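Local atomic coordinates of flagellar regulatory protein C (Vibrio cholerae, PDB entry 4QHS), a protein that probably hydrolyses ATP as a heptameric AAA+ ring to activate sigma-54 RNA polymerase at flagellar gene promoters. Residues Val241-Ile246 / Ser255-Leu260; Asn200-Arg205 / Arg235-Val240; Val41-Pro46 / Glu52-Tyr57; Asp193-Leu198 / Lys224-Pro229; Ile72-Ile77 / Ser119-Asn124. All blocks are in the same frame, centred on the assembly; numbering follows the deposited sequence.

Contact 1. Residues Val241-Ile246 / Ser255-Leu260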
# COMPACT_ATOMS: atom_id res chain seq x y z
N VAL A 241 2.09 39.55 30.67
CA VAL A 241 2.68 40.03 31.88
C VAL A 241 4.18 39.95 31.85
O VAL A 241 4.84 40.87 32.22
CB VAL A 241 2.18 39.26 33.07
CG1 VAL A 241 2.88 39.72 34.29
CG2 VAL A 241 0.72 39.49 33.22
N GLN A 242 4.71 38.84 31.39
CA GLN A 242 6.14 38.68 31.26
C GLN A 242 6.73 39.68 30.29
O GLN A 242 7.76 40.24 30.54
CB GLN A 242 6.45 37.28 30.77
CG GLN A 242 7.16 36.43 31.73
CD GLN A 242 7.56 35.11 31.14
OE1 GLN A 242 6.87 34.13 31.31
NE2 GLN A 242 8.69 35.07 30.45
N ARG A 243 6.07 39.86 29.17
CA ARG A 243 6.46 40.85 28.22
C ARG A 243 6.47 42.22 28.87
O ARG A 243 7.38 42.99 28.70
CB ARG A 243 5.50 40.84 27.03
CG ARG A 243 5.85 41.72 25.91
CD ARG A 243 4.77 41.72 24.89
NE ARG A 243 4.56 40.40 24.35
CZ ARG A 243 3.42 39.74 24.37
NH1 ARG A 243 2.35 40.27 24.91
NH2 ARG A 243 3.36 38.55 23.86
N ALA A 244 5.44 42.50 29.63
CA ALA A 244 5.33 43.77 30.28
C ALA A 244 6.49 44.03 31.21
O ALA A 244 7.05 45.08 31.18
CB ALA A 244 4.06 43.85 31.01
N LEU A 245 6.86 43.06 32.02
CA LEU A 245 8.00 43.22 32.88
C LEU A 245 9.27 43.51 32.10
O LEU A 245 10.10 44.23 32.55
CB LEU A 245 8.20 41.99 33.74
CG LEU A 245 7.21 41.77 34.85
CD1 LEU A 245 7.46 40.51 35.62
CD2 LEU A 245 7.29 42.93 35.77
N ILE A 246 9.41 42.96 30.91
CA ILE A 246 10.58 43.21 30.11
C ILE A 246 10.62 44.64 29.57
O ILE A 246 11.65 45.26 29.57
CB ILE A 246 10.72 42.20 28.96
CG1 ILE A 246 11.04 40.82 29.51
CG2 ILE A 246 11.81 42.59 28.05
CD1 ILE A 246 10.75 39.73 28.59
N SER A 255 1.67 45.14 25.57
CA SER A 255 1.26 44.87 24.20
C SER A 255 0.33 43.69 23.98
O SER A 255 0.44 42.65 24.65
CB SER A 255 2.52 44.66 23.34
OG SER A 255 3.39 45.77 23.44
N GLU A 256 -0.59 43.86 23.04
CA GLU A 256 -1.33 42.72 22.49
C GLU A 256 -1.95 42.87 21.08
O GLU A 256 -3.13 42.57 20.93
CB GLU A 256 -2.43 42.34 23.48
CG GLU A 256 -3.10 43.51 24.11
CD GLU A 256 -3.68 43.18 25.46
OE1 GLU A 256 -4.85 43.56 25.69
OE2 GLU A 256 -2.96 42.57 26.28
N HIS A 257 -1.21 43.28 20.05
CA HIS A 257 0.21 43.66 20.08
C HIS A 257 0.38 44.87 19.14
O HIS A 257 0.05 44.77 17.96
CB HIS A 257 1.11 42.49 19.65
CG HIS A 257 2.58 42.74 19.82
ND1 HIS A 257 3.32 43.47 18.93
CD2 HIS A 257 3.44 42.33 20.78
CE1 HIS A 257 4.58 43.51 19.33
NE2 HIS A 257 4.68 42.83 20.46
N ILE A 258 0.88 45.99 19.68
CA ILE A 258 0.87 47.30 19.01
C ILE A 258 -0.59 47.61 18.61
O ILE A 258 -0.87 48.27 17.60
CB ILE A 258 1.93 47.36 17.82
CG1 ILE A 258 2.66 48.71 17.79
CG2 ILE A 258 1.37 46.96 16.43
CD1 ILE A 258 1.83 49.89 17.33
N LEU A 259 -1.49 47.17 19.49
CA LEU A 259 -2.96 47.19 19.33
C LEU A 259 -3.42 46.10 18.35
O LEU A 259 -2.66 45.17 18.04
CB LEU A 259 -3.46 48.57 18.88
N LEU A 260 -4.66 46.19 17.90
CA LEU A 260 -5.23 45.19 17.00
C LEU A 260 -5.80 45.84 15.74
O LEU A 260 -6.83 45.42 15.23
CB LEU A 260 -6.30 44.38 17.72

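Contact 2. Residues Asn200-Arg205 / Arg235-Val240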
# COMPACT_ATOMS: atom_id res chain seq x y z
N ASN A 200 -1.06 39.99 39.14
CA ASN A 200 -0.10 40.35 40.15
C ASN A 200 0.67 39.15 40.61
O ASN A 200 1.85 39.21 40.85
CB ASN A 200 -0.80 41.03 41.32
CG ASN A 200 -1.05 42.49 41.06
OD1 ASN A 200 -0.14 43.26 40.95
ND2 ASN A 200 -2.29 42.86 41.00
N HIS A 201 -0.00 38.03 40.74
CA HIS A 201 0.66 36.83 41.19
C HIS A 201 1.80 36.49 40.27
O HIS A 201 2.88 36.11 40.69
CB HIS A 201 -0.32 35.68 41.27
CG HIS A 201 0.19 34.51 42.05
ND1 HIS A 201 0.91 33.49 41.47
CD2 HIS A 201 0.11 34.22 43.36
CE1 HIS A 201 1.24 32.62 42.40
NE2 HIS A 201 0.76 33.03 43.55
N LEU A 202 1.55 36.63 38.99
CA LEU A 202 2.53 36.36 37.97
C LEU A 202 3.69 37.28 38.16
O LEU A 202 4.83 36.88 38.11
CB LEU A 202 1.94 36.56 36.61
CG LEU A 202 1.01 35.45 36.23
CD1 LEU A 202 0.20 35.84 35.06
CD2 LEU A 202 1.83 34.27 35.91
N ILE A 203 3.39 38.54 38.40
CA ILE A 203 4.45 39.48 38.65
C ILE A 203 5.13 39.14 39.93
O ILE A 203 6.34 39.20 40.03
CB ILE A 203 3.91 40.87 38.74
CG1 ILE A 203 3.15 41.20 37.49
CG2 ILE A 203 5.00 41.82 38.86
CD1 ILE A 203 3.22 42.60 37.15
N GLU A 204 4.36 38.79 40.94
CA GLU A 204 4.91 38.49 42.23
C GLU A 204 5.71 37.22 42.16
O GLU A 204 6.82 37.16 42.64
CB GLU A 204 3.78 38.38 43.25
CG GLU A 204 4.03 37.46 44.42
CD GLU A 204 3.21 37.84 45.64
OE1 GLU A 204 3.40 37.23 46.71
OE2 GLU A 204 2.38 38.76 45.52
N ARG A 205 5.15 36.20 41.55
CA ARG A 205 5.80 34.91 41.43
C ARG A 205 7.15 34.97 40.74
O ARG A 205 8.05 34.19 41.04
CB ARG A 205 4.89 33.98 40.66
CG ARG A 205 5.47 33.39 39.42
CD ARG A 205 4.57 32.26 38.94
NE ARG A 205 5.13 31.52 37.83
CZ ARG A 205 5.70 30.32 37.93
NH1 ARG A 205 5.77 29.70 39.09
NH2 ARG A 205 6.18 29.73 36.85
N ARG A 235 -2.43 31.37 29.62
CA ARG A 235 -1.15 31.30 28.97
C ARG A 235 -0.84 32.56 28.24
O ARG A 235 0.28 32.94 28.13
CB ARG A 235 -1.09 30.14 28.00
CG ARG A 235 -1.01 28.81 28.65
CD ARG A 235 -0.36 27.82 27.77
NE ARG A 235 -1.26 27.39 26.73
CZ ARG A 235 -1.66 26.15 26.57
NH1 ARG A 235 -1.26 25.20 27.38
NH2 ARG A 235 -2.47 25.85 25.59
N GLU A 236 -1.88 33.18 27.71
CA GLU A 236 -1.72 34.42 27.00
C GLU A 236 -1.40 35.48 28.01
O GLU A 236 -0.58 36.30 27.77
CB GLU A 236 -2.98 34.76 26.23
CG GLU A 236 -2.87 36.00 25.41
CD GLU A 236 -4.08 36.25 24.53
OE1 GLU A 236 -5.16 35.77 24.82
OE2 GLU A 236 -3.94 36.94 23.53
N LEU A 237 -2.03 35.42 29.16
CA LEU A 237 -1.84 36.43 30.18
C LEU A 237 -0.44 36.35 30.68
O LEU A 237 0.21 37.34 30.86
CB LEU A 237 -2.83 36.25 31.31
CG LEU A 237 -2.65 37.15 32.52
CD1 LEU A 237 -2.85 38.56 32.12
CD2 LEU A 237 -3.63 36.81 33.57
N ASP A 238 0.03 35.14 30.88
CA ASP A 238 1.37 34.94 31.32
C ASP A 238 2.30 35.60 30.34
O ASP A 238 3.20 36.28 30.73
CB ASP A 238 1.69 33.47 31.44
CG ASP A 238 2.55 33.17 32.61
OD1 ASP A 238 3.63 33.75 32.72
OD2 ASP A 238 2.17 32.35 33.44
N ASN A 239 2.05 35.41 29.07
CA ASN A 239 2.86 36.06 28.07
C ASN A 239 2.87 37.57 28.20
O ASN A 239 3.90 38.17 28.15
CB ASN A 239 2.41 35.68 26.67
CG ASN A 239 3.14 34.50 26.14
OD1 ASN A 239 3.83 33.82 26.85
ND2 ASN A 239 2.96 34.24 24.87
N VAL A 240 1.70 38.16 28.33
CA VAL A 240 1.58 39.59 28.32
C VAL A 240 2.28 40.17 29.54
O VAL A 240 2.99 41.14 29.45
CB VAL A 240 0.11 39.97 28.29
CG1 VAL A 240 -0.08 41.42 28.58
CG2 VAL A 240 -0.49 39.62 26.98

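Contact 3. Residues Val41-Pro46 / Glu52-Tyr57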
# COMPACT_ATOMS: atom_id res chain seq x y z
N VAL A 41 -12.03 12.74 39.67
CA VAL A 41 -12.41 14.11 39.36
C VAL A 41 -11.98 14.51 37.95
O VAL A 41 -10.80 14.41 37.60
CB VAL A 41 -11.78 15.12 40.34
CG1 VAL A 41 -12.19 16.52 39.93
CG2 VAL A 41 -12.16 14.80 41.77
N MET A 42 -12.95 14.94 37.16
CA MET A 42 -12.69 15.43 35.81
C MET A 42 -12.71 16.96 35.79
O MET A 42 -13.71 17.57 36.15
CB MET A 42 -13.72 14.89 34.83
CG MET A 42 -13.52 15.38 33.40
SD MET A 42 -12.03 14.75 32.62
CE MET A 42 -12.37 12.99 32.76
N ILE A 43 -11.61 17.59 35.39
CA ILE A 43 -11.57 19.04 35.28
C ILE A 43 -11.64 19.49 33.82
O ILE A 43 -10.69 19.29 33.03
CB ILE A 43 -10.30 19.64 35.92
CG1 ILE A 43 -10.03 19.00 37.29
CG2 ILE A 43 -10.44 21.15 36.02
CD1 ILE A 43 -8.71 19.41 37.88
N LEU A 44 -12.79 20.08 33.49
CA LEU A 44 -13.09 20.56 32.14
C LEU A 44 -12.70 22.03 32.01
O LEU A 44 -12.42 22.71 33.00
CB LEU A 44 -14.58 20.35 31.83
CG LEU A 44 -15.03 18.90 32.06
CD1 LEU A 44 -16.54 18.73 31.94
CD2 LEU A 44 -14.31 17.97 31.10
N GLY A 45 -12.68 22.53 30.78
CA GLY A 45 -12.33 23.92 30.54
C GLY A 45 -11.21 24.02 29.53
O GLY A 45 -10.60 23.01 29.17
N PRO A 46 -10.93 25.23 29.05
CA PRO A 46 -9.87 25.32 28.04
C PRO A 46 -8.50 24.95 28.60
O PRO A 46 -8.29 25.00 29.81
CB PRO A 46 -9.92 26.79 27.60
CG PRO A 46 -10.64 27.51 28.73
CD PRO A 46 -11.62 26.51 29.27
N GLU A 52 -3.98 23.24 36.16
CA GLU A 52 -2.92 22.41 36.73
C GLU A 52 -2.85 22.53 38.25
O GLU A 52 -2.48 21.57 38.94
CB GLU A 52 -1.57 22.78 36.11
CG GLU A 52 -1.06 24.19 36.45
CD GLU A 52 -1.67 25.29 35.58
OE1 GLU A 52 -2.66 25.02 34.88
OE2 GLU A 52 -1.15 26.42 35.61
N VAL A 53 -3.25 23.68 38.77
CA VAL A 53 -3.12 23.94 40.19
C VAL A 53 -4.36 23.51 40.98
O VAL A 53 -4.25 23.12 42.14
CB VAL A 53 -2.83 25.45 40.46
CG1 VAL A 53 -1.53 25.86 39.79
CG2 VAL A 53 -3.99 26.33 40.01
N MET A 54 -5.53 23.57 40.34
CA MET A 54 -6.78 23.14 40.95
C MET A 54 -6.69 21.67 41.37
O MET A 54 -7.17 21.28 42.44
CB MET A 54 -7.94 23.36 39.98
CG MET A 54 -9.04 22.32 40.05
SD MET A 54 -10.46 22.85 40.99
CE MET A 54 -11.69 22.86 39.70
N SER A 55 -6.06 20.87 40.53
CA SER A 55 -5.82 19.47 40.84
C SER A 55 -4.84 19.31 42.00
O SER A 55 -4.97 18.41 42.84
CB SER A 55 -5.29 18.76 39.59
OG SER A 55 -4.71 19.71 38.72
N ARG A 56 -3.84 20.18 42.05
CA ARG A 56 -2.87 20.11 43.12
C ARG A 56 -3.55 20.58 44.41
O ARG A 56 -3.25 20.10 45.50
CB ARG A 56 -1.63 20.94 42.79
CG ARG A 56 -0.37 20.53 43.56
CD ARG A 56 0.90 20.96 42.83
NE ARG A 56 0.98 20.38 41.49
CZ ARG A 56 0.98 21.09 40.36
NH1 ARG A 56 0.93 22.42 40.41
NH2 ARG A 56 1.05 20.48 39.19
N TYR A 57 -4.48 21.52 44.26
CA TYR A 57 -5.28 21.99 45.38
C TYR A 57 -6.13 20.84 45.93
O TYR A 57 -6.28 20.68 47.13
CB TYR A 57 -6.17 23.14 44.93
CG TYR A 57 -7.16 23.60 45.95
CD1 TYR A 57 -8.37 22.94 46.14
CD2 TYR A 57 -6.91 24.73 46.72
CE1 TYR A 57 -9.28 23.38 47.08
CE2 TYR A 57 -7.82 25.18 47.65
CZ TYR A 57 -9.00 24.50 47.83
OH TYR A 57 -9.91 24.95 48.76

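Contact 4. Residues Asp193-Leu198 / Lys224-Pro229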
# COMPACT_ATOMS: atom_id res chain seq x y z
N ASP A 193 -12.97 38.84 37.04
CA ASP A 193 -12.54 39.29 38.35
C ASP A 193 -11.36 38.54 38.86
O ASP A 193 -10.92 38.77 39.96
CB ASP A 193 -13.66 39.15 39.37
CG ASP A 193 -14.61 40.32 39.37
OD1 ASP A 193 -14.20 41.45 39.07
OD2 ASP A 193 -15.77 40.12 39.69
N ASP A 194 -10.85 37.63 38.06
CA ASP A 194 -9.72 36.81 38.48
C ASP A 194 -8.44 37.36 37.92
O ASP A 194 -7.38 37.14 38.44
CB ASP A 194 -9.91 35.37 38.02
CG ASP A 194 -10.81 34.59 38.92
OD1 ASP A 194 -11.03 35.01 40.05
OD2 ASP A 194 -11.30 33.54 38.50
N ILE A 195 -8.58 38.11 36.84
CA ILE A 195 -7.48 38.64 36.06
C ILE A 195 -6.46 39.46 36.84
O ILE A 195 -5.30 39.12 36.88
CB ILE A 195 -8.04 39.43 34.91
CG1 ILE A 195 -8.62 38.48 33.89
CG2 ILE A 195 -7.01 40.22 34.26
CD1 ILE A 195 -9.58 39.11 33.00
N GLU A 196 -6.88 40.53 37.46
CA GLU A 196 -5.96 41.31 38.24
C GLU A 196 -5.29 40.52 39.34
O GLU A 196 -4.12 40.65 39.55
CB GLU A 196 -6.62 42.57 38.78
CG GLU A 196 -5.82 43.26 39.85
CD GLU A 196 -6.30 44.66 40.13
OE1 GLU A 196 -7.39 45.01 39.68
OE2 GLU A 196 -5.58 45.41 40.79
N PRO A 197 -6.02 39.69 40.06
CA PRO A 197 -5.39 38.91 41.11
C PRO A 197 -4.39 37.92 40.55
O PRO A 197 -3.36 37.68 41.15
CB PRO A 197 -6.56 38.16 41.72
CG PRO A 197 -7.73 38.89 41.35
CD PRO A 197 -7.46 39.82 40.25
N LEU A 198 -4.69 37.36 39.40
CA LEU A 198 -3.78 36.44 38.73
C LEU A 198 -2.57 37.19 38.21
O LEU A 198 -1.46 36.78 38.41
CB LEU A 198 -4.50 35.71 37.61
CG LEU A 198 -3.83 34.46 37.06
CD1 LEU A 198 -3.44 33.53 38.14
CD2 LEU A 198 -4.75 33.80 36.11
N LYS A 224 -6.93 47.95 30.83
CA LYS A 224 -6.53 47.44 29.54
C LYS A 224 -6.48 45.94 29.60
O LYS A 224 -6.95 45.27 28.73
CB LYS A 224 -5.16 47.96 29.21
CG LYS A 224 -4.66 47.56 27.89
CD LYS A 224 -4.05 48.75 27.26
CE LYS A 224 -2.86 48.40 26.47
NZ LYS A 224 -1.98 49.55 26.35
N LEU A 225 -5.91 45.43 30.67
CA LEU A 225 -5.92 43.98 30.90
C LEU A 225 -7.35 43.43 31.08
O LEU A 225 -7.66 42.35 30.58
CB LEU A 225 -5.07 43.63 32.13
CG LEU A 225 -3.56 43.30 32.09
CD1 LEU A 225 -3.10 42.68 30.76
CD2 LEU A 225 -2.69 44.46 32.46
N LEU A 226 -8.21 44.15 31.78
CA LEU A 226 -9.53 43.64 32.07
C LEU A 226 -10.44 43.61 30.88
O LEU A 226 -11.34 42.84 30.83
CB LEU A 226 -10.20 44.46 33.14
CG LEU A 226 -9.61 44.31 34.53
CD1 LEU A 226 -10.37 45.13 35.48
CD2 LEU A 226 -9.66 42.90 34.95
N ASN A 227 -10.19 44.45 29.91
CA ASN A 227 -11.11 44.59 28.81
C ASN A 227 -10.68 43.83 27.58
O ASN A 227 -11.10 44.14 26.50
CB ASN A 227 -11.28 46.06 28.43
CG ASN A 227 -12.35 46.77 29.25
OD1 ASN A 227 -13.52 46.74 28.92
ND2 ASN A 227 -11.94 47.43 30.31
N TYR A 228 -9.83 42.85 27.74
CA TYR A 228 -9.38 42.10 26.61
C TYR A 228 -9.99 40.75 26.77
O TYR A 228 -10.00 40.22 27.85
CB TYR A 228 -7.88 42.01 26.64
CG TYR A 228 -7.28 41.16 25.56
CD1 TYR A 228 -7.45 41.47 24.26
CD2 TYR A 228 -6.53 40.06 25.87
CE1 TYR A 228 -6.91 40.71 23.28
CE2 TYR A 228 -5.98 39.30 24.90
CZ TYR A 228 -6.17 39.63 23.60
OH TYR A 228 -5.64 38.89 22.62
N PRO A 229 -10.53 40.19 25.70
CA PRO A 229 -11.26 38.93 25.79
C PRO A 229 -10.43 37.69 26.09
O PRO A 229 -11.00 36.66 26.33
CB PRO A 229 -11.93 38.82 24.43
CG PRO A 229 -11.25 39.72 23.61
CD PRO A 229 -10.72 40.81 24.40

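Contact 5. Residues Ile72-Ile77 / Ser119-Asn124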
# COMPACT_ATOMS: atom_id res chain seq x y z
N ILE A 72 0.96 13.44 34.48
CA ILE A 72 1.40 13.18 33.10
C ILE A 72 0.49 13.90 32.10
O ILE A 72 -0.73 13.97 32.28
CB ILE A 72 1.43 11.66 32.80
CG1 ILE A 72 1.71 11.41 31.32
CG2 ILE A 72 0.13 10.99 33.21
CD1 ILE A 72 2.18 10.00 31.01
N ASN A 73 1.08 14.47 31.06
CA ASN A 73 0.29 15.12 30.02
C ASN A 73 0.17 14.22 28.81
O ASN A 73 1.07 14.15 27.96
CB ASN A 73 0.88 16.47 29.62
CG ASN A 73 -0.09 17.28 28.77
OD1 ASN A 73 -0.83 16.75 27.94
ND2 ASN A 73 -0.10 18.59 28.99
N CYS A 74 -0.98 13.56 28.73
CA CYS A 74 -1.30 12.63 27.66
C CYS A 74 -1.20 13.21 26.25
O CYS A 74 -1.19 12.48 25.28
CB CYS A 74 -2.72 12.09 27.88
SG CYS A 74 -2.98 11.46 29.57
N ALA A 75 -1.14 14.53 26.13
CA ALA A 75 -1.05 15.17 24.84
C ALA A 75 0.36 15.64 24.56
O ALA A 75 0.58 16.41 23.63
CB ALA A 75 -2.03 16.36 24.75
N ALA A 76 1.33 15.21 25.36
CA ALA A 76 2.66 15.78 25.21
C ALA A 76 3.79 14.76 25.32
O ALA A 76 4.96 15.14 25.32
CB ALA A 76 2.87 16.91 26.22
N ILE A 77 3.44 13.49 25.41
CA ILE A 77 4.46 12.44 25.43
C ILE A 77 4.93 12.07 24.01
O ILE A 77 4.15 11.56 23.19
CB ILE A 77 3.95 11.18 26.13
CG1 ILE A 77 3.36 11.54 27.50
CG2 ILE A 77 5.08 10.16 26.28
CD1 ILE A 77 4.27 12.38 28.37
N SER A 119 -8.43 13.12 26.78
CA SER A 119 -9.16 12.82 25.58
C SER A 119 -8.24 12.39 24.45
O SER A 119 -8.70 12.10 23.40
CB SER A 119 -9.99 14.01 25.15
OG SER A 119 -9.18 15.06 24.73
N GLU A 120 -6.95 12.34 24.69
CA GLU A 120 -6.02 12.04 23.62
C GLU A 120 -5.55 10.59 23.67
O GLU A 120 -4.76 10.15 22.84
CB GLU A 120 -4.83 13.00 23.66
CG GLU A 120 -5.22 14.47 23.48
CD GLU A 120 -6.25 14.70 22.37
OE1 GLU A 120 -6.13 14.08 21.29
OE2 GLU A 120 -7.19 15.51 22.57
N MET A 121 -6.06 9.85 24.64
CA MET A 121 -5.83 8.41 24.65
C MET A 121 -6.59 7.73 23.53
O MET A 121 -7.80 7.92 23.39
CB MET A 121 -6.28 7.79 25.94
CG MET A 121 -5.55 8.24 27.13
SD MET A 121 -6.14 7.22 28.48
CE MET A 121 -4.99 7.77 29.73
N ASP A 122 -5.91 6.88 22.77
CA ASP A 122 -6.62 6.02 21.83
C ASP A 122 -7.49 5.03 22.59
O ASP A 122 -7.33 4.82 23.81
CB ASP A 122 -5.66 5.30 20.87
CG ASP A 122 -4.75 4.27 21.57
OD1 ASP A 122 -5.24 3.42 22.34
OD2 ASP A 122 -3.54 4.31 21.29
N LEU A 123 -8.39 4.41 21.85
CA LEU A 123 -9.40 3.51 22.39
C LEU A 123 -8.81 2.29 23.11
O LEU A 123 -9.29 1.89 24.16
CB LEU A 123 -10.33 3.07 21.24
CG LEU A 123 -11.29 4.16 20.75
CD1 LEU A 123 -12.13 3.68 19.55
CD2 LEU A 123 -12.19 4.61 21.88
N ASN A 124 -7.75 1.71 22.55
CA ASN A 124 -7.07 0.61 23.21
C ASN A 124 -6.56 1.02 24.59
O ASN A 124 -6.72 0.30 25.59
CB ASN A 124 -5.91 0.12 22.36
CG ASN A 124 -5.28 -1.13 22.93
OD1 ASN A 124 -5.89 -2.19 22.94
ND2 ASN A 124 -4.04 -1.02 23.41

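Contact 1. Residues Val241-Ile246 / Ser255-Leu260
Arg243 NH1 comes to 3.1 Å from Ser255 O, the shortest approach between the last long helix of the AAA+ lid, 233-247, and the tail that follows it. The carbonyl stands oblique to the guanidinium plane. Going outward along the arginine, CG is anti to the backbone N (chi1 -175°) and the next torsion is also extended, which brings CD beside the serine, with Arg243 CD 4.0 Å from Ser255 CB. The chain then bends at chi3 (-61°), and this turns the guanidinium toward the carbonyl.

The rest of the head group is engaged by the second subunit of the ring. NH2 hydrogen-bonds to Asn179 O of that neighbouring chain, and NE makes a weak hydrogen bond to its Val180 O, so a buried charged group is met largely by backbone carbonyls. Phe181 of the same neighbour packs on the arginine as well. One side chain thus touches both its own tail and the adjacent subunit.

Glu256 takes a different course, turning back to Tyr228 and Trp230 of its own chain. Its carboxylate may favour the arginine's charge but does not touch it, Glu256 OE2 being 5.9 Å from Arg243 NH1.

His257 closes the contact, though it is poorly ordered and follows a cis peptide bond, so its position deserves caution. As modelled, the imidazole presents an edge to one guanidinium face, with His257 CD2 4.2 Å from Arg243 NE.

Contact 2. Residues Asn200-Arg205 / Arg235-Val240
Leu202 points from helix 195-208 straight at helix 233-247 and forks over Leu237 and Asp238, its two methyls going to different kinds of partner. CG lies beside the backbone N and anti to the carbonyl carbon (chi1 -74°), which sends the branch across the gap between the helices. Here Leu202 and Asp238 are the facing pair, their CA atoms 6.9 Å apart.

One methyl takes the apolar side: Leu202 CD1 is 4.0 Å from Leu237 CG and equally far from Asp238 CA, so it rests against both a side chain and the helix backbone. Leu237 leaves its helix pointing along the interface, but with CG anti to its backbone N (chi1 174°) the branch end swings nearer, and the two leucines meet at a slant.

The other methyl meets the carboxylate. Leu202 CD2 stands 3.1 Å from Asp238 OD2 and 3.6 Å from Asp238 CG, a close approach without a hydrogen bond, whose shortness deserves caution. Arg205, one turn further along the leucine's helix, starts out the same way; Arg205 NE remains 5.4 Å from Asp238 OD2, a spacing that may still favour an ionised carboxylate.

Beyond the contact, Val241 continues the apolar seam onto Leu202 and Ile203. Helix 233-247 also carries Arg235, whose NH2 makes a salt bridge to Glu172 of the second subunit, and Asn239, bonded to Tyr176 O there. This is helix-on-helix packing in the AAA+ lid, on the helix whose GNVREL sequence carries, as in related sigma-54 activators, the probable sensor II arginine.

Contact 3. Residues Val41-Pro46 / Glu52-Tyr57
Ile43, on the strand leading into the P-loop, gives up more surface here than any other residue, followed by Met54 and Ser55 on the helix that leaves the loop. All the touching falls to one methyl. With CG1 beside the backbone N and anti to the carbonyl carbon, and the second torsion extended (chi2 172°), Ile43 pushes CD1 outward until it sits 3.6 Å from Met54 CG.

The methionine runs past it the opposite way, bent at both chi2 and chi3, so it is the side of its chain near CG that the isoleucine meets, rather than the sulfur. The same methyl also lies 3.9 Å from Ser55 CB. The serine hydroxyl is occupied within its own helix, OG being hydrogen-bonded to Lys51 O one turn back.

The first segment runs into the Walker A sequence GPSGSGK, which starts at Gly45, and the second follows its Lys51. No nucleotide is bound in this state, and the ammonium of Lys51 is hydrogen-bonded to Ile43 O and Gly45 O. Gly45 has backbone angles (phi 126°, psi 169°) that suit glycine.

Strand 41-44 runs in the parallel sheet between 152-157 and 182-184, with helix 51-61 over this face. Around the contact, Ser55 touches Leu154, while Met54 reaches Leu183, Trp185 and, on helix 23-35, Ala31.

Contact 4. Residues Asp193-Leu198 / Lys224-Pro229
In the helical lid of this AAA+ protein, the start of helix 195-208 leans on the end of helix 219-226, and Ile195 against Leu226 is the main point of touch. Their CA atoms are 6.7 Å apart. Leu226 CD2 does the work: it fits against the branch of the isoleucine, 3.8 Å from Ile195 CB and the same distance from Ile195 CG2. Ile195 holds CG2 anti to its backbone N, which offers this methyl to the other helix, and CG2 also lies 4.5 Å from Leu225 CB. The leucine methyl reaches on toward the backbone as well, with Leu226 CD2 4.4 Å from Glu196 N.

Just beyond, Asn227 leaves helical geometry, and Leu225 O is taken by Trp230 NE1. On the other side of the helix start, Asp194 turns away: OD2 forms a salt bridge with Arg191 and a hydrogen bond with Ser24, while OD1 accepts from Ala20 N, tying this end of the lid to residues near the start of the modelled chain.

Leu225 continues to Val240 and Leu198 to Leu237, so three helices close round shared leucine and valine side chains, the arrangement expected of a small AAA+ lid bundle.

Contact 5. Residues Ile72-Ile77 / Ser119-Asn124
Glu120 starts toward Ala75 with CG beside its backbone N (chi1 -61°), then folds at chi2 (-44°), so its aliphatic part meets the other segment while the carboxylate leads away. Glu120 CG lies 3.9 Å from Ala75 CB, and Glu120 CB is 4.0 Å from Cys74 O. The folded carboxylate is caught next door: Ser119 OG donates to Glu120 OE2 over 3.0 Å, arriving from above the carboxylate plane. OE2 also has a long, weak ion pair with Arg159.

Cys74 makes the second touch. Its SG stands 4.2 Å from Met121 CE, which the methionine delivers on a chain extended at its last two torsions; further on, Met121 packs against Leu86.

The first segment takes in the end of strand 69-73, and the second comes just after strand 112-116, its neighbour in the AAA+ core. Strand 112-116 ends at Asp116, with Glu117 just beyond; the two are the probable Walker B acids. Asn73 touches Glu117 and, by analogy with related activators, is probably the glutamate-switch asparagine. From Asn73 the chain makes a type I turn, closed by Ala76 N to Asn73 O at 2.8 Å. Within it an Asx turn fixes the asparagine amide: Ala75 N donates to Asn73 OD1 at 2.9 Å, with an N-H...O angle of 153°. Outside the chain, Ala75 O accepts from Arg171 NH2 of a neighbouring subunit.

How the contacts relate
Contacts 1, 2 and 4 lie together in the lid, the centres of contacts 1 and 4 each 11 Å from that of contact 2. Contact 2 is in the middle: Val241 CG1 is 3.5 Å from Ile203 CG1, and Glu236 OE2 2.7 Å from Tyr228 OH. Contacts 3 and 5, centres 16 Å apart, lie in the core at the C-terminal ends of one sheet's strands, at the Walker A loop and beside the probable Walker B acids respectively. Lid and core approach each other at the P-loop, the expected ATP site: nearest atoms of contacts 2 and 3 are about 7 Å apart, and the backbones of Arg235 and Gly48 are hydrogen-bonded. Contacts 1, 2 and 5 touch the second subunit.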